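Local coordinates for diguanylate cyclase/phosphodiesterase-domain containing protein (Thermotoga maritima MSB8, PDB 6KHU) that probably makes the second messenger cyclic di-GMP from GTP, as expected of a GGDEF-family diguanylate cyclase, at residues A[35-39]-A[103-107]. Coordinates in Å, arbitrary orientation, origin at the centre of the assembly. Residue numbers count along the deposited sequence, not the author numbering.
Sequences VKTKV and IEYSI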
loop_
_atom_site.group_PDB
_atom_site.type_symbol
_atom_site.label_atom_id
_atom_site.label_comp_id
_atom_site.label_asym_id
_atom_site.label_seq_id
_atom_site.Cartn_x
_atom_site.Cartn_y
_atom_site.Cartn_z
ATOM N N VAL A 35 0.873 -5.128 -1.245
ATOM C CA VAL A 35 0.150 -6.215 -1.906
ATOM C C VAL A 35 1.062 -6.815 -2.974
ATOM O O VAL A 35 1.479 -6.116 -3.904
ATOM C CB VAL A 35 -1.175 -5.740 -2.531
ATOM C CG1 VAL A 35 -1.859 -6.892 -3.272
ATOM C CG2 VAL A 35 -2.104 -5.178 -1.460
ATOM N N LYS A 36 1.386 -8.097 -2.838
ATOM C CA LYS A 36 2.167 -8.809 -3.840
ATOM C C LYS A 36 1.263 -9.787 -4.578
ATOM O O LYS A 36 0.583 -10.600 -3.945
ATOM C CB LYS A 36 3.345 -9.559 -3.207
ATOM C CG LYS A 36 4.139 -10.381 -4.226
ATOM C CD LYS A 36 5.496 -10.820 -3.686
ATOM C CE LYS A 36 6.169 -11.766 -4.675
ATOM N NZ LYS A 36 7.513 -12.224 -4.224
ATOM N N THR A 37 1.247 -9.696 -5.907
ATOM C CA THR A 37 0.488 -10.624 -6.734
ATOM C C THR A 37 1.337 -11.841 -7.045
ATOM O O THR A 37 2.524 -11.720 -7.378
ATOM C CB THR A 37 0.041 -9.982 -8.046
ATOM O OG1 THR A 37 1.186 -9.481 -8.752
ATOM C CG2 THR A 37 -0.907 -8.853 -7.778
ATOM N N LYS A 38 0.719 -13.009 -6.948
ATOM C CA LYS A 38 1.404 -14.278 -7.161
ATOM C C LYS A 38 0.602 -15.083 -8.187
ATOM O O LYS A 38 0.010 -16.115 -7.869
ATOM C CB LYS A 38 1.584 -15.029 -5.834
ATOM C CG LYS A 38 2.545 -14.320 -4.877
ATOM C CD LYS A 38 2.473 -14.841 -3.455
ATOM C CE LYS A 38 3.637 -14.275 -2.638
ATOM N NZ LYS A 38 3.459 -14.445 -1.158
ATOM N N VAL A 39 0.578 -14.592 -9.425
ATOM C CA VAL A 39 -0.171 -15.220 -10.504
ATOM C C VAL A 39 0.785 -15.588 -11.631
ATOM O O VAL A 39 1.943 -15.163 -11.664
ATOM C CB VAL A 39 -1.310 -14.325 -11.032
ATOM C CG1 VAL A 39 -2.341 -14.088 -9.937
ATOM C CG2 VAL A 39 -0.755 -13.012 -11.582
ATOM N N ILE A 103 -7.349 -14.460 -8.228
ATOM C CA ILE A 103 -6.068 -13.775 -8.050
ATOM C C ILE A 103 -5.450 -14.263 -6.748
ATOM O O ILE A 103 -6.069 -14.163 -5.680
ATOM C CB ILE A 103 -6.220 -12.245 -8.038
ATOM C CG1 ILE A 103 -6.846 -11.744 -9.335
ATOM C CG2 ILE A 103 -4.869 -11.572 -7.863
ATOM C CD1 ILE A 103 -7.028 -10.235 -9.350
ATOM N N GLU A 104 -4.240 -14.802 -6.837
ATOM C CA GLU A 104 -3.490 -15.213 -5.658
ATOM C C GLU A 104 -2.576 -14.068 -5.236
ATOM O O GLU A 104 -1.883 -13.482 -6.073
ATOM C CB GLU A 104 -2.674 -16.474 -5.949
ATOM C CG GLU A 104 -2.683 -17.490 -4.821
ATOM C CD GLU A 104 -4.080 -17.981 -4.488
ATOM O OE1 GLU A 104 -4.417 -18.081 -3.284
ATOM O OE2 GLU A 104 -4.843 -18.270 -5.435
ATOM N N TYR A 105 -2.571 -13.755 -3.943
ATOM C CA TYR A 105 -1.846 -12.582 -3.473
ATOM C C TYR A 105 -1.549 -12.733 -1.990
ATOM O O TYR A 105 -2.138 -13.564 -1.292
ATOM C CB TYR A 105 -2.650 -11.296 -3.719
ATOM C CG TYR A 105 -3.845 -11.210 -2.800
ATOM C CD1 TYR A 105 -4.996 -11.961 -3.049
ATOM C CD2 TYR A 105 -3.822 -10.401 -1.672
ATOM C CE1 TYR A 105 -6.078 -11.905 -2.195
ATOM C CE2 TYR A 105 -4.900 -10.332 -0.820
ATOM C CZ TYR A 105 -6.026 -11.081 -1.086
ATOM O OH TYR A 105 -7.099 -11.009 -0.228
ATOM N N SER A 106 -0.639 -11.887 -1.514
ATOM C CA SER A 106 -0.375 -11.708 -0.093
ATOM C C SER A 106 -0.491 -10.227 0.235
ATOM O O SER A 106 -0.119 -9.371 -0.576
ATOM C CB SER A 106 1.019 -12.222 0.290
ATOM O OG SER A 106 1.172 -13.595 -0.034
ATOM N N ILE A 107 -1.009 -9.923 1.418
ATOM C CA ILE A 107 -1.209 -8.539 1.823
ATOM C C ILE A 107 -0.680 -8.387 3.240
ATOM O O ILE A 107 -0.768 -9.308 4.056
ATOM C CB ILE A 107 -2.697 -8.119 1.734
ATOM C CG1 ILE A 107 -2.890 -6.643 2.106
ATOM C CG2 ILE A 107 -3.549 -8.986 2.633
ATOM C CD1 ILE A 107 -4.262 -6.083 1.675
#
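With axes 4.8 Å apart and N-to-C directions 170° apart, strand segments 35-37 and 105-107 pair antiparallel. K36 and S106 form the hydrogen-bonded pair, K36 N to S106 O and S106 N to K36 O both measuring 3.0 Å; K38 N to E104 O (2.8 Å) carries the ladder past the strand ends. The flanking non-hydrogen-bonded pairs, V35-I107 and T37-Y105, draw closer (CA-CA 4.6 and 4.5 Å), and on their face each V35 methyl fits a different neighbour: CG2 against I107 CD1 (3.9 Å), CG1 towards Y105 CD2 (4.3 Å), obliquely to the ring. Here strand 30-37, hydrogen-bonded on its other side to F74 and D72, joins 105-112, an edge strand of the GGDEF-domain sheet within this chain. Helix 86-100 covers Y105 and I107, whereas I51 of helix 41-57 touches V35, T37 and I103. On the opposite face V130 of helix 119-130 touches K36 and S106, and the extended K38 side chain brings NZ to S106 OG (2.7 Å), V130 O and A131 O. Beyond the strands, V39 CG1 lies 4.1 Å from I103 CG2.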